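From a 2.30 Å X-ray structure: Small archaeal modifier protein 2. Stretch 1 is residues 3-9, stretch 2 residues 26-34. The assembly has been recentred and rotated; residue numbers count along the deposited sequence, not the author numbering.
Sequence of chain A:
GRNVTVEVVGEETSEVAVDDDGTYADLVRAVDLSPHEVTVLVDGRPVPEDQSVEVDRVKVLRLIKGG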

ATOM      1  N   ASN A   3     -11.719   0.807   4.596  1.00 45.42           N
ATOM      2  CA  ASN A   3     -10.819   0.734   5.750  1.00 42.30           C
ATOM      3  C   ASN A   3      -9.738  -0.330   5.541  1.00 38.13           C
ATOM      4  O   ASN A   3     -10.029  -1.461   5.153  1.00 38.62           O
ATOM      5  CB  ASN A   3     -11.575   0.487   7.058  1.00 44.14           C
ATOM      6  CG  ASN A   3     -12.020   1.782   7.734  1.00 45.28           C
ATOM      7  OD1 ASN A   3     -12.055   2.839   7.106  1.00 46.52           O
ATOM      8  ND2 ASN A   3     -12.341   1.706   9.031  1.00 46.82           N
ATOM      9  N   VAL A   4      -8.488   0.061   5.777  1.00 33.03           N
ATOM     10  CA  VAL A   4      -7.331  -0.825   5.656  1.00 30.93           C
ATOM     11  C   VAL A   4      -6.599  -0.796   6.988  1.00 27.69           C
ATOM     12  O   VAL A   4      -6.399   0.277   7.549  1.00 27.48           O
ATOM     13  CB  VAL A   4      -6.362  -0.338   4.524  1.00 31.33           C
ATOM     14  CG1 VAL A   4      -5.126  -1.232   4.408  1.00 30.69           C
ATOM     15  CG2 VAL A   4      -7.090  -0.280   3.174  1.00 29.42           C
ATOM     16  N   THR A   5      -6.200  -1.961   7.496  1.00 25.27           N
ATOM     17  CA  THR A   5      -5.416  -2.021   8.738  1.00 24.89           C
ATOM     18  C   THR A   5      -3.967  -1.691   8.458  1.00 24.14           C
ATOM     19  O   THR A   5      -3.354  -2.300   7.588  1.00 25.04           O
ATOM     20  CB  THR A   5      -5.499  -3.395   9.372  1.00 26.40           C
ATOM     21  OG1 THR A   5      -6.881  -3.700   9.596  1.00 25.39           O
ATOM     22  CG2 THR A   5      -4.715  -3.452  10.716  1.00 20.54           C
ATOM     23  N   VAL A   6      -3.442  -0.687   9.156  1.00 24.53           N
ATOM     24  CA  VAL A   6      -2.063  -0.241   8.967  1.00 22.07           C
ATOM     25  C   VAL A   6      -1.301  -0.515  10.251  1.00 23.43           C
ATOM     26  O   VAL A   6      -1.627   0.047  11.298  1.00 24.17           O
ATOM     27  CB  VAL A   6      -1.963   1.285   8.620  1.00 23.30           C
ATOM     28  CG1 VAL A   6      -0.487   1.732   8.511  1.00 17.33           C
ATOM     29  CG2 VAL A   6      -2.725   1.608   7.318  1.00 18.52           C
ATOM     30  N   GLU A   7      -0.293  -1.386  10.166  1.00 23.36           N
ATOM     31  CA  GLU A   7       0.567  -1.691  11.303  1.00 23.10           C
ATOM     32  C   GLU A   7       1.858  -0.919  11.168  1.00 22.97           C
ATOM     33  O   GLU A   7       2.658  -1.205  10.267  1.00 20.29           O
ATOM     34  CB  GLU A   7       0.887  -3.181  11.347  1.00 23.34           C
ATOM     35  CG  GLU A   7       1.901  -3.547  12.425  1.00 25.49           C
ATOM     36  CD  GLU A   7       2.226  -5.034  12.486  1.00 29.80           C
ATOM     37  OE1 GLU A   7       1.614  -5.832  11.734  1.00 29.19           O
ATOM     38  OE2 GLU A   7       3.104  -5.400  13.302  1.00 32.99           O
ATOM     39  N   VAL A   8       2.080   0.049  12.051  1.00 23.43           N
ATOM     40  CA  VAL A   8       3.395   0.691  12.102  1.00 24.45           C
ATOM     41  C   VAL A   8       4.262  -0.203  12.960  1.00 26.47           C
ATOM     42  O   VAL A   8       4.047  -0.305  14.160  1.00 26.78           O
ATOM     43  CB  VAL A   8       3.358   2.123  12.658  1.00 25.20           C
ATOM     44  CG1 VAL A   8       4.753   2.771  12.536  1.00 22.68           C
ATOM     45  CG2 VAL A   8       2.316   2.966  11.904  1.00 22.95           C
ATOM     46  N   VAL A   9       5.225  -0.872  12.330  1.00 28.18           N
ATOM     47  CA  VAL A   9       5.993  -1.921  12.983  1.00 29.36           C
ATOM     48  C   VAL A   9       6.714  -1.402  14.209  1.00 32.69           C
ATOM     49  O   VAL A   9       7.349  -0.355  14.163  1.00 32.83           O
ATOM     50  CB  VAL A   9       7.009  -2.538  12.021  1.00 30.52           C
ATOM     51  CG1 VAL A   9       7.870  -3.586  12.747  1.00 30.42           C
ATOM     52  CG2 VAL A   9       6.285  -3.153  10.834  1.00 29.10           C
ATOM     53  N   ASP A  26      -0.848   7.793   0.786  1.00 28.45           N
ATOM     54  CA  ASP A  26      -1.954   8.287   1.598  1.00 30.52           C
ATOM     55  C   ASP A  26      -2.085   7.525   2.910  1.00 29.40           C
ATOM     56  O   ASP A  26      -2.379   8.122   3.940  1.00 31.24           O
ATOM     57  CB  ASP A  26      -3.279   8.245   0.828  1.00 32.58           C
ATOM     58  CG  ASP A  26      -3.276   9.171  -0.388  1.00 40.35           C
ATOM     59  OD1 ASP A  26      -2.876  10.361  -0.244  1.00 37.84           O
ATOM     60  OD2 ASP A  26      -3.666   8.700  -1.485  1.00 47.07           O
ATOM     61  N   LEU A  27      -1.847   6.215   2.896  1.00 30.06           N
ATOM     62  CA  LEU A  27      -1.935   5.433   4.139  1.00 28.01           C
ATOM     63  C   LEU A  27      -0.882   5.878   5.145  1.00 26.07           C
ATOM     64  O   LEU A  27      -1.154   5.966   6.340  1.00 26.18           O
ATOM     65  CB  LEU A  27      -1.820   3.930   3.862  1.00 28.50           C
ATOM     66  CG  LEU A  27      -3.025   3.243   3.200  1.00 30.24           C
ATOM     67  CD1 LEU A  27      -2.753   1.747   3.081  1.00 23.82           C
ATOM     68  CD2 LEU A  27      -4.316   3.500   3.976  1.00 30.73           C
ATOM     69  N   VAL A  28       0.321   6.154   4.653  1.00 24.25           N
ATOM     70  CA  VAL A  28       1.418   6.624   5.502  1.00 23.46           C
ATOM     71  C   VAL A  28       1.115   7.990   6.101  1.00 24.59           C
ATOM     72  O   VAL A  28       1.291   8.219   7.303  1.00 24.76           O
ATOM     73  CB  VAL A  28       2.745   6.657   4.711  1.00 24.06           C
ATOM     74  CG1 VAL A  28       3.864   7.340   5.517  1.00 21.68           C
ATOM     75  CG2 VAL A  28       3.142   5.218   4.304  1.00 19.90           C
ATOM     76  N   ARG A  29       0.650   8.911   5.272  1.00 27.84           N
ATOM     77  CA  ARG A  29       0.312  10.233   5.776  1.00 29.90           C
ATOM     78  C   ARG A  29      -0.829  10.145   6.800  1.00 32.36           C
ATOM     79  O   ARG A  29      -0.844  10.908   7.778  1.00 34.55           O
ATOM     80  CB  ARG A  29      -0.071  11.160   4.633  1.00 30.08           C
ATOM     81  CG  ARG A  29       1.074  11.537   3.705  1.00 28.46           C
ATOM     82  CD  ARG A  29       0.552  12.364   2.511  1.00 27.42           C
ATOM     83  NE  ARG A  29       1.356  12.124   1.316  1.00 40.23           N
ATOM     84  CZ  ARG A  29       0.932  11.600   0.163  1.00 41.69           C
ATOM     85  NH1 ARG A  29      -0.338  11.253  -0.018  1.00 39.01           N
ATOM     86  NH2 ARG A  29       1.806  11.440  -0.833  1.00 47.26           N
ATOM     87  N   ALA A  30      -1.761   9.201   6.602  1.00 33.05           N
ATOM     88  CA  ALA A  30      -2.912   9.043   7.524  1.00 33.00           C
ATOM     89  C   ALA A  30      -2.483   8.644   8.921  1.00 32.71           C
ATOM     90  O   ALA A  30      -3.180   8.945   9.880  1.00 34.53           O
ATOM     91  CB  ALA A  30      -3.944   8.048   6.972  1.00 31.81           C
ATOM     92  N   VAL A  31      -1.341   7.970   9.044  1.00 33.46           N
ATOM     93  CA  VAL A  31      -0.780   7.643  10.366  1.00 33.50           C
ATOM     94  C   VAL A  31       0.335   8.597  10.795  1.00 34.67           C
ATOM     95  O   VAL A  31       1.158   8.254  11.647  1.00 36.02           O
ATOM     96  CB  VAL A  31      -0.296   6.174  10.447  1.00 31.97           C
ATOM     97  CG1 VAL A  31      -1.458   5.247  10.189  1.00 32.16           C
ATOM     98  CG2 VAL A  31       0.841   5.911   9.465  1.00 28.12           C
ATOM     99  N   ASP A  32       0.342   9.794  10.211  1.00 36.89           N
ATOM    100  CA  ASP A  32       1.228  10.890  10.632  1.00 38.60           C
ATOM    101  C   ASP A  32       2.737  10.600  10.463  1.00 37.03           C
ATOM    102  O   ASP A  32       3.564  11.028  11.268  1.00 38.30           O
ATOM    103  CB  ASP A  32       0.901  11.306  12.075  1.00 41.26           C
ATOM    104  CG  ASP A  32      -0.594  11.588  12.288  1.00 52.47           C
ATOM    105  OD1 ASP A  32      -1.142  11.131  13.322  1.00 64.82           O
ATOM    106  OD2 ASP A  32      -1.224  12.252  11.421  1.00 62.61           O
ATOM    107  N   LEU A  33       3.080   9.882   9.398  1.00 34.23           N
ATOM    108  CA  LEU A  33       4.472   9.668   9.011  1.00 33.47           C
ATOM    109  C   LEU A  33       4.679  10.197   7.589  1.00 32.99           C
ATOM    110  O   LEU A  33       3.701  10.526   6.906  1.00 31.23           O
ATOM    111  CB  LEU A  33       4.831   8.172   9.089  1.00 31.96           C
ATOM    112  CG  LEU A  33       4.841   7.578  10.497  1.00 29.48           C
ATOM    113  CD1 LEU A  33       4.941   6.059  10.478  1.00 29.08           C
ATOM    114  CD2 LEU A  33       5.991   8.170  11.288  1.00 31.49           C
ATOM    115  N   SER A  34       5.939  10.276   7.145  1.00 32.50           N
ATOM    116  CA  SER A  34       6.234  10.645   5.759  1.00 32.73           C
ATOM    117  C   SER A  34       6.699   9.440   4.942  1.00 31.65           C
ATOM    118  O   SER A  34       7.529   8.638   5.385  1.00 32.78           O
ATOM    119  CB  SER A  34       7.272  11.766   5.683  1.00 35.81           C
ATOM    120  OG  SER A  34       7.454  12.198   4.332  1.00 38.38           O
TER

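Every contact between these two stretches is made by aliphatic side chains, and the pairs form a zipper: Val4 meets Leu27, Val6 meets Leu27 and Val31, and Val8 meets Val31 and Leu33. No hydrogen bond crosses the contact, and all five closest approaches are between methyl carbons, at 3.9 to 4.2 Å. Such separations are normal for methyl groups in van der Waals contact, so packing accounts for the whole contact. It is a small one, burying 257 Å² with both sides summed, between residues at least 21 positions apart in the sequence.

The alternation in stretch 1 follows from its backbone. Residues 3-7 form a strand, with phi/psi values such as -124/135 at Val4 and -115/117 at Val6, and in an extended chain successive side chains project to opposite faces. Accordingly the CA-to-CB bonds of Val4, Val6 and Val8 point toward stretch 2, while those of Asn3, Thr5 and Glu7 point away and their side chains come no nearer than 8.4 Å. The polar residues of the strand are thus excluded by direction as well as by distance. Val8 continues the pattern although it lies beyond the strand.

At one end, Val4 CG1 lies 4.0 Å from Leu27 CD1. The same leucine also meets the next valine: Val6 CG2 is 4.2 Å from Leu27 CD2 and equally 4.2 Å from Leu27 CD1, so CD1 touches both Val4 and Val6. Leu27 therefore spans two valines on one face of the strand; with chi1 of -73° (m) and chi2 of -177° (t), both methyls lie within reach of Val6, and CD1 also reaches Val4. It is buried and has 61 Å² covered by stretch 1, the largest such area of any residue here. The backbones remain well apart, since the nearest CA atoms, Val6 CA and Leu27 CA, are 7.5 Å from each other; the side chains fill the space between.

Val6 is shared in its turn. Its CG1 sits 4.0 Å from Val31 CG1, while CG2 faces the leucine as described, so its t rotamer (chi1 177°) directs one methyl to each partner. Val31 repeats the arrangement one step further on, with Val31 CG2 4.1 Å from Val8 CG2. The series ends where Val8 CG1 approaches Leu33 CD1 at 3.9 Å, the shortest of the five distances.

The spacing on the second stretch reflects its fold. Leu27 and Val31 are four residues apart, about one helical turn, which brings both side chains to the same side; the weak bond from Val31 N to Leu27 O, 3.4 Å, links them. Beyond Val31 the chain changes course: Asp32 has positive phi (63/36), and Leu33 is extended at -122/170. The hydrogen bond from Leu33 N to Val28 O, 3.2 Å, ties this segment back to the helix, with Leu33 directed toward Val8. Apart from the contact, Arg29 NH1 and Asp26 OD1 form a salt bridge of 2.7 Å within stretch 2.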